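Local structure of N-ACETYLMURAMOYL-L-ALANINE AMIDASE CwlV (Paenibacillus polymyxa, 1JWQ) at residues A[2-7]-A[174-179]; A[106-111]-A[139-144]. The protein probably hydrolyses, through its zinc-dependent catalytic domain, the amide bond that joins N-acetylmuramoyl groups to L-alanine in peptidoglycan. All blocks are in the same frame, centred on the assembly; numbering follows the deposited sequence.

Interaction 1 of 2, residues A[2-7]-A[174-179]; sequences KVVVID and EYLDVK
Lys2 reaches from the start of strand 2-8 to the C-terminal turn of the last helix and gives its ammonium to a backbone carbonyl there: NZ lies 2.6 Å from O of Leu176. The C=O...N angle is 136°, a bent approach somewhat out of the carbonyl plane, and a positive group at this helix end would be expected to interact favourably with the helix dipole. Beyond CG the lysine chain is extended, which carries NZ across to the helix, while the methylenes run alongside Leu176 in the opposite sense. On the way CD passes 3.9 Å from CB of Leu176 and also lies 4.0 Å from CG1 of Val178.

Asp177, with positive phi, closes the helix in a Schellman motif and turns the chain so that Val178 folds back beside the lysine. Deeper in, the contact is apolar. The Leu176 rotamer, with CG opposite the carbonyl carbon (chi1 -69°), sends the side chain toward the strand, where CD1 meets CG2 of Val4 at an angle, 3.7 Å away. Past the turn, a salt bridge from Lys179 NZ to Glu174 OE1 (3.0 Å) ties the chain end back to the helix.

The contact joins the first strand of this catalytic-domain chain to its C-terminal end, well away from the zinc site. Strand 2-8 lies between strands 47-51 and 75-82, and helix 158-176 covers it, with Ile172 one turn before Leu176 touching both Val4 and Ile6.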
ATOM      1  N   LYS A   2     -14.751 -12.548   1.049  1.00 26.33           N
ATOM      2  CA  LYS A   2     -13.801 -11.894   1.935  1.00 23.17           C
ATOM      3  C   LYS A   2     -13.613 -10.474   1.423  1.00 21.41           C
ATOM      4  O   LYS A   2     -13.419 -10.254   0.227  1.00 19.38           O
ATOM      5  CB  LYS A   2     -12.472 -12.652   1.953  1.00 23.93           C
ATOM      6  CG  LYS A   2     -12.597 -14.048   2.550  1.00 24.85           C
ATOM      7  CD  LYS A   2     -11.249 -14.703   2.794  1.00 26.16           C
ATOM      8  CE  LYS A   2     -11.427 -16.047   3.491  1.00 26.74           C
ATOM      9  NZ  LYS A   2     -10.125 -16.674   3.855  1.00 29.58           N
ATOM     10  N   VAL A   3     -13.697  -9.513   2.335  1.00 17.09           N
ATOM     11  CA  VAL A   3     -13.567  -8.107   1.988  1.00 15.40           C
ATOM     12  C   VAL A   3     -12.134  -7.620   2.123  1.00 14.03           C
ATOM     13  O   VAL A   3     -11.481  -7.840   3.142  1.00 12.38           O
ATOM     14  CB  VAL A   3     -14.488  -7.246   2.876  1.00 15.18           C
ATOM     15  CG1 VAL A   3     -14.299  -5.778   2.567  1.00 14.87           C
ATOM     16  CG2 VAL A   3     -15.937  -7.652   2.650  1.00 16.76           C
ATOM     17  N   VAL A   4     -11.663  -6.950   1.079  1.00 13.50           N
ATOM     18  CA  VAL A   4     -10.310  -6.415   1.046  1.00 12.18           C
ATOM     19  C   VAL A   4     -10.381  -4.906   0.868  1.00 11.80           C
ATOM     20  O   VAL A   4     -10.932  -4.422  -0.118  1.00 13.00           O
ATOM     21  CB  VAL A   4      -9.514  -7.003  -0.139  1.00 13.47           C
ATOM     22  CG1 VAL A   4      -8.099  -6.423  -0.165  1.00 13.74           C
ATOM     23  CG2 VAL A   4      -9.476  -8.516  -0.033  1.00 13.50           C
ATOM     24  N   VAL A   5      -9.834  -4.160   1.820  1.00 10.31           N
ATOM     25  CA  VAL A   5      -9.852  -2.709   1.703  1.00 10.39           C
ATOM     26  C   VAL A   5      -8.458  -2.227   1.345  1.00  8.53           C
ATOM     27  O   VAL A   5      -7.486  -2.545   2.024  1.00  9.59           O
ATOM     28  CB  VAL A   5     -10.330  -2.035   3.013  1.00 10.09           C
ATOM     29  CG1 VAL A   5     -10.137  -0.519   2.928  1.00 10.32           C
ATOM     30  CG2 VAL A   5     -11.801  -2.350   3.240  1.00 11.99           C
ATOM     31  N   ILE A   6      -8.373  -1.490   0.243  1.00  9.06           N
ATOM     32  CA  ILE A   6      -7.111  -0.946  -0.230  1.00  9.92           C
ATOM     33  C   ILE A   6      -7.196   0.554  -0.040  1.00 10.55           C
ATOM     34  O   ILE A   6      -8.106   1.207  -0.549  1.00 11.26           O
ATOM     35  CB  ILE A   6      -6.880  -1.247  -1.718  1.00 10.51           C
ATOM     36  CG1 ILE A   6      -6.951  -2.757  -1.963  1.00 10.53           C
ATOM     37  CG2 ILE A   6      -5.529  -0.683  -2.152  1.00  8.13           C
ATOM     38  CD1 ILE A   6      -5.872  -3.560  -1.272  1.00 11.57           C
ATOM     39  N   ASP A   7      -6.231   1.083   0.697  1.00  9.48           N
ATOM     40  CA  ASP A   7      -6.183   2.494   1.016  1.00 10.34           C
ATOM     41  C   ASP A   7      -5.002   3.194   0.357  1.00 10.74           C
ATOM     42  O   ASP A   7      -3.845   2.953   0.717  1.00 10.91           O
ATOM     43  CB  ASP A   7      -6.107   2.638   2.538  1.00  8.61           C
ATOM     44  CG  ASP A   7      -5.964   4.070   2.982  1.00  9.15           C
ATOM     45  OD1 ASP A   7      -4.973   4.375   3.677  1.00 11.88           O
ATOM     46  OD2 ASP A   7      -6.839   4.883   2.634  1.00 11.16           O
ATOM     47  N   GLU A 174      -2.788 -14.849  -1.198  1.00 12.21           N
ATOM     48  CA  GLU A 174      -2.148 -15.929  -0.459  1.00 13.61           C
ATOM     49  C   GLU A 174      -2.569 -15.927   1.002  1.00 14.00           C
ATOM     50  O   GLU A 174      -2.895 -16.972   1.553  1.00 13.58           O
ATOM     51  CB  GLU A 174      -0.624 -15.811  -0.548  1.00 14.86           C
ATOM     52  CG  GLU A 174      -0.046 -16.054  -1.933  1.00 12.63           C
ATOM     53  CD  GLU A 174      -0.036 -17.519  -2.330  1.00 15.21           C
ATOM     54  OE1 GLU A 174      -0.324 -18.382  -1.469  1.00 15.10           O
ATOM     55  OE2 GLU A 174       0.277 -17.807  -3.503  1.00 15.32           O
ATOM     56  N   TYR A 175      -2.567 -14.754   1.629  1.00 13.66           N
ATOM     57  CA  TYR A 175      -2.946 -14.666   3.035  1.00 13.55           C
ATOM     58  C   TYR A 175      -4.388 -15.087   3.273  1.00 14.14           C
ATOM     59  O   TYR A 175      -4.684 -15.802   4.231  1.00 15.80           O
ATOM     60  CB  TYR A 175      -2.760 -13.244   3.573  1.00 13.89           C
ATOM     61  CG  TYR A 175      -3.078 -13.148   5.051  1.00 13.31           C
ATOM     62  CD1 TYR A 175      -2.236 -13.725   6.000  1.00 16.72           C
ATOM     63  CD2 TYR A 175      -4.246 -12.527   5.497  1.00 15.09           C
ATOM     64  CE1 TYR A 175      -2.548 -13.691   7.362  1.00 16.17           C
ATOM     65  CE2 TYR A 175      -4.570 -12.486   6.856  1.00 15.09           C
ATOM     66  CZ  TYR A 175      -3.714 -13.072   7.780  1.00 17.00           C
ATOM     67  OH  TYR A 175      -4.024 -13.036   9.121  1.00 16.20           O
ATOM     68  N   LEU A 176      -5.286 -14.638   2.401  1.00 13.88           N
ATOM     69  CA  LEU A 176      -6.700 -14.963   2.535  1.00 12.94           C
ATOM     70  C   LEU A 176      -7.030 -16.349   1.997  1.00 15.53           C
ATOM     71  O   LEU A 176      -8.168 -16.805   2.096  1.00 15.11           O
ATOM     72  CB  LEU A 176      -7.549 -13.904   1.832  1.00 12.86           C
ATOM     73  CG  LEU A 176      -7.527 -12.540   2.529  1.00 12.87           C
ATOM     74  CD1 LEU A 176      -8.381 -11.551   1.749  1.00 11.94           C
ATOM     75  CD2 LEU A 176      -8.047 -12.692   3.958  1.00 14.61           C
ATOM     76  N   ASP A 177      -6.023 -17.008   1.431  1.00 15.39           N
ATOM     77  CA  ASP A 177      -6.175 -18.356   0.899  1.00 17.73           C
ATOM     78  C   ASP A 177      -7.367 -18.470  -0.048  1.00 18.22           C
ATOM     79  O   ASP A 177      -8.235 -19.328   0.118  1.00 19.06           O
ATOM     80  CB  ASP A 177      -6.305 -19.343   2.066  1.00 20.29           C
ATOM     81  CG  ASP A 177      -6.192 -20.791   1.632  1.00 23.16           C
ATOM     82  OD1 ASP A 177      -5.435 -21.079   0.679  1.00 21.23           O
ATOM     83  OD2 ASP A 177      -6.850 -21.644   2.262  1.00 23.26           O
ATOM     84  N   VAL A 178      -7.402 -17.595  -1.048  1.00 18.56           N
ATOM     85  CA  VAL A 178      -8.479 -17.605  -2.032  1.00 18.49           C
ATOM     86  C   VAL A 178      -7.933 -17.799  -3.445  1.00 19.60           C
ATOM     87  O   VAL A 178      -8.473 -17.254  -4.408  1.00 20.86           O
ATOM     88  CB  VAL A 178      -9.303 -16.296  -1.988  1.00 18.41           C
ATOM     89  CG1 VAL A 178     -10.118 -16.239  -0.702  1.00 18.03           C
ATOM     90  CG2 VAL A 178      -8.377 -15.086  -2.084  1.00 16.64           C
ATOM     91  N   LYS A 179      -6.864 -18.580  -3.566  1.00 19.06           N
ATOM     92  CA  LYS A 179      -6.265 -18.845  -4.868  1.00 21.12           C
ATOM     93  C   LYS A 179      -7.215 -19.645  -5.756  1.00 22.00           C
ATOM     94  O   LYS A 179      -8.223 -20.163  -5.227  1.00 22.55           O
ATOM     95  CB  LYS A 179      -4.949 -19.609  -4.696  1.00 22.31           C
ATOM     96  CG  LYS A 179      -3.829 -18.768  -4.103  1.00 24.58           C
ATOM     97  CD  LYS A 179      -2.559 -19.575  -3.875  1.00 26.54           C
ATOM     98  CE  LYS A 179      -2.675 -20.477  -2.657  1.00 27.92           C
ATOM     99  NZ  LYS A 179      -1.357 -21.079  -2.304  1.00 28.16           N
TER

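Interaction 2 of 2, residues A[106-111]-A[139-144]; sequences NVMHKY and VLLEVG
Segment 106-111 of helix 102-116 packs over segment 139-144 of strand 138-145, their closest CA atoms being those of Met108 and Val139 at 8.5 Å, a spacing bridged by side chains without any hydrogen bond between the segments. This is helix-on-sheet packing in the open alpha-beta-alpha fold of the amidase domain. Residues 139-142 are extended, and Val139 and Leu141, two residues apart, turn their side chains to the helix. Met108 projects from the helix to meet both. Its CG stands anti to the backbone N (chi1 173°), directed at the strand, and the chain then bends at chi2 (59°) and again at chi3 (82°). The methylene CG, rather than the sulfur, makes the approach to both strand residues. CG2 of Val139 is the looser partner, 4.4 Å from Met108 CG. Leu141 also touches Phe112 of the same helix and Ile168 of helix 158-176. Its side chain lies about 6 Å from that of the zinc ligand His80, which places this end of the contact near the zinc site, the ion itself about 10 Å from the Leu141 side chain. The tightest approach is oblique, with CD2 of Leu141 3.8 Å from CG of Met108.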
ATOM      1  N   ASN A 106       3.952 -10.600   7.175  1.00 12.46           N
ATOM      2  CA  ASN A 106       4.936 -11.582   6.723  1.00 13.85           C
ATOM      3  C   ASN A 106       4.578 -12.129   5.343  1.00 13.31           C
ATOM      4  O   ASN A 106       5.424 -12.181   4.452  1.00 15.33           O
ATOM      5  CB  ASN A 106       5.044 -12.746   7.717  1.00 15.64           C
ATOM      6  CG  ASN A 106       5.694 -12.338   9.029  1.00 21.93           C
ATOM      7  OD1 ASN A 106       6.695 -11.625   9.043  1.00 23.48           O
ATOM      8  ND2 ASN A 106       5.135 -12.807  10.141  1.00 26.30           N
ATOM      9  N   VAL A 107       3.328 -12.544   5.164  1.00 12.45           N
ATOM     10  CA  VAL A 107       2.908 -13.079   3.872  1.00 12.78           C
ATOM     11  C   VAL A 107       2.981 -11.980   2.816  1.00 12.54           C
ATOM     12  O   VAL A 107       3.540 -12.181   1.738  1.00 12.55           O
ATOM     13  CB  VAL A 107       1.472 -13.657   3.938  1.00 12.53           C
ATOM     14  CG1 VAL A 107       1.014 -14.118   2.550  1.00 13.51           C
ATOM     15  CG2 VAL A 107       1.438 -14.830   4.914  1.00 13.78           C
ATOM     16  N   MET A 108       2.431 -10.811   3.127  1.00 11.02           N
ATOM     17  CA  MET A 108       2.461  -9.704   2.176  1.00 11.67           C
ATOM     18  C   MET A 108       3.887  -9.395   1.723  1.00 11.48           C
ATOM     19  O   MET A 108       4.166  -9.320   0.527  1.00 11.67           O
ATOM     20  CB  MET A 108       1.840  -8.448   2.795  1.00 11.65           C
ATOM     21  CG  MET A 108       1.978  -7.201   1.934  1.00 11.87           C
ATOM     22  SD  MET A 108       1.216  -7.381   0.301  1.00 11.24           S
ATOM     23  CE  MET A 108      -0.485  -7.039   0.717  1.00 11.01           C
ATOM     24  N   HIS A 109       4.793  -9.225   2.676  1.00 11.86           N
ATOM     25  CA  HIS A 109       6.178  -8.905   2.345  1.00 11.84           C
ATOM     26  C   HIS A 109       6.815  -9.969   1.456  1.00 12.06           C
ATOM     27  O   HIS A 109       7.604  -9.654   0.571  1.00 12.40           O
ATOM     28  CB  HIS A 109       7.010  -8.747   3.621  1.00 12.24           C
ATOM     29  CG  HIS A 109       8.259  -7.948   3.425  1.00 14.18           C
ATOM     30  ND1 HIS A 109       8.242  -6.604   3.119  1.00 15.81           N
ATOM     31  CD2 HIS A 109       9.566  -8.306   3.474  1.00 13.07           C
ATOM     32  CE1 HIS A 109       9.483  -6.169   2.989  1.00 15.84           C
ATOM     33  NE2 HIS A 109      10.304  -7.182   3.199  1.00 14.93           N
ATOM     34  N   LYS A 110       6.466 -11.227   1.705  1.00 12.44           N
ATOM     35  CA  LYS A 110       6.996 -12.355   0.939  1.00 11.84           C
ATOM     36  C   LYS A 110       6.793 -12.183  -0.570  1.00 12.56           C
ATOM     37  O   LYS A 110       7.674 -12.509  -1.368  1.00 14.98           O
ATOM     38  CB  LYS A 110       6.325 -13.654   1.402  1.00 13.32           C
ATOM     39  CG  LYS A 110       6.865 -14.924   0.750  1.00 13.59           C
ATOM     40  CD  LYS A 110       6.101 -16.154   1.227  1.00 18.94           C
ATOM     41  CE  LYS A 110       6.816 -17.446   0.837  1.00 23.73           C
ATOM     42  NZ  LYS A 110       7.161 -17.500  -0.609  1.00 27.38           N
ATOM     43  N   TYR A 111       5.639 -11.659  -0.964  1.00 12.85           N
ATOM     44  CA  TYR A 111       5.350 -11.476  -2.386  1.00 14.41           C
ATOM     45  C   TYR A 111       5.536 -10.049  -2.871  1.00 14.56           C
ATOM     46  O   TYR A 111       5.895  -9.804  -4.026  1.00 15.27           O
ATOM     47  CB  TYR A 111       3.925 -11.940  -2.683  1.00 16.20           C
ATOM     48  CG  TYR A 111       3.713 -13.386  -2.323  1.00 16.53           C
ATOM     49  CD1 TYR A 111       3.230 -13.749  -1.065  1.00 16.81           C
ATOM     50  CD2 TYR A 111       4.064 -14.400  -3.214  1.00 17.13           C
ATOM     51  CE1 TYR A 111       3.107 -15.090  -0.702  1.00 17.63           C
ATOM     52  CE2 TYR A 111       3.947 -15.735  -2.863  1.00 17.05           C
ATOM     53  CZ  TYR A 111       3.470 -16.074  -1.607  1.00 17.67           C
ATOM     54  OH  TYR A 111       3.364 -17.400  -1.255  1.00 18.63           O
ATOM     55  N   VAL A 139      -1.749  -3.659   7.174  1.00  8.39           N
ATOM     56  CA  VAL A 139      -0.365  -3.282   6.950  1.00  8.22           C
ATOM     57  C   VAL A 139      -0.287  -2.037   6.089  1.00  8.72           C
ATOM     58  O   VAL A 139      -1.221  -1.710   5.353  1.00  9.04           O
ATOM     59  CB  VAL A 139       0.427  -4.416   6.267  1.00  9.00           C
ATOM     60  CG1 VAL A 139       0.426  -5.661   7.159  1.00  7.92           C
ATOM     61  CG2 VAL A 139      -0.176  -4.730   4.904  1.00 10.39           C
ATOM     62  N   LEU A 140       0.825  -1.327   6.212  1.00  8.08           N
ATOM     63  CA  LEU A 140       1.047  -0.126   5.424  1.00  9.33           C
ATOM     64  C   LEU A 140       2.329  -0.379   4.651  1.00  8.77           C
ATOM     65  O   LEU A 140       3.358  -0.738   5.226  1.00  8.70           O
ATOM     66  CB  LEU A 140       1.188   1.101   6.326  1.00  7.70           C
ATOM     67  CG  LEU A 140       1.301   2.435   5.584  1.00  9.21           C
ATOM     68  CD1 LEU A 140       0.658   3.546   6.410  1.00 10.08           C
ATOM     69  CD2 LEU A 140       2.769   2.735   5.296  1.00  8.65           C
ATOM     70  N   LEU A 141       2.255  -0.216   3.340  1.00  8.70           N
ATOM     71  CA  LEU A 141       3.405  -0.460   2.493  1.00  9.42           C
ATOM     72  C   LEU A 141       4.031   0.833   2.003  1.00  8.97           C
ATOM     73  O   LEU A 141       3.342   1.704   1.489  1.00 10.43           O
ATOM     74  CB  LEU A 141       2.983  -1.305   1.286  1.00  9.68           C
ATOM     75  CG  LEU A 141       2.114  -2.536   1.573  1.00  9.50           C
ATOM     76  CD1 LEU A 141       1.763  -3.213   0.250  1.00  9.15           C
ATOM     77  CD2 LEU A 141       2.851  -3.501   2.493  1.00 10.11           C
ATOM     78  N   GLU A 142       5.337   0.963   2.203  1.00  9.17           N
ATOM     79  CA  GLU A 142       6.075   2.120   1.711  1.00 11.02           C
ATOM     80  C   GLU A 142       6.854   1.464   0.578  1.00 10.65           C
ATOM     81  O   GLU A 142       7.905   0.864   0.794  1.00 11.35           O
ATOM     82  CB  GLU A 142       7.006   2.666   2.795  1.00 11.23           C
ATOM     83  CG  GLU A 142       6.280   3.455   3.885  1.00 13.13           C
ATOM     84  CD  GLU A 142       5.732   4.781   3.385  1.00 17.20           C
ATOM     85  OE1 GLU A 142       5.014   5.463   4.152  1.00 18.93           O
ATOM     86  OE2 GLU A 142       6.023   5.150   2.228  1.00 18.10           O
ATOM     87  N   VAL A 143       6.308   1.563  -0.628  1.00 10.50           N
ATOM     88  CA  VAL A 143       6.889   0.915  -1.797  1.00 10.67           C
ATOM     89  C   VAL A 143       8.329   1.269  -2.130  1.00 11.57           C
ATOM     90  O   VAL A 143       9.128   0.388  -2.429  1.00 11.55           O
ATOM     91  CB  VAL A 143       6.016   1.158  -3.043  1.00 10.95           C
ATOM     92  CG1 VAL A 143       6.542   0.338  -4.215  1.00 11.38           C
ATOM     93  CG2 VAL A 143       4.568   0.775  -2.739  1.00 11.71           C
ATOM     94  N   GLY A 144       8.648   2.555  -2.082  1.00 11.01           N
ATOM     95  CA  GLY A 144       9.994   3.002  -2.386  1.00 11.00           C
ATOM     96  C   GLY A 144      10.129   4.463  -2.011  1.00 10.95           C
ATOM     97  O   GLY A 144       9.156   5.077  -1.569  1.00 11.75           O
TER

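How the interactions relate
Both interactions bring a helix onto the same mixed sheet, but at different depths. Interaction 2 lies about 7 Å from the centre of the chain to its own centre and consists of apolar side chains alone. Interaction 1, its centre about 13 Å out, combines a partly exposed lysine bound to a helix end with a buried apolar pair. Their strands, 2-8 and 138-145, are separated in the sheet by strand 75-82. The two helices meet directly: CG of Glu174 is 3.5 Å from CE1 of Tyr111, and CB of Glu174 is 3.9 Å from CG1 of Val107. Ile172 of helix 158-176 touches both Val4 and Met108, so one residue of that helix borders both contacts.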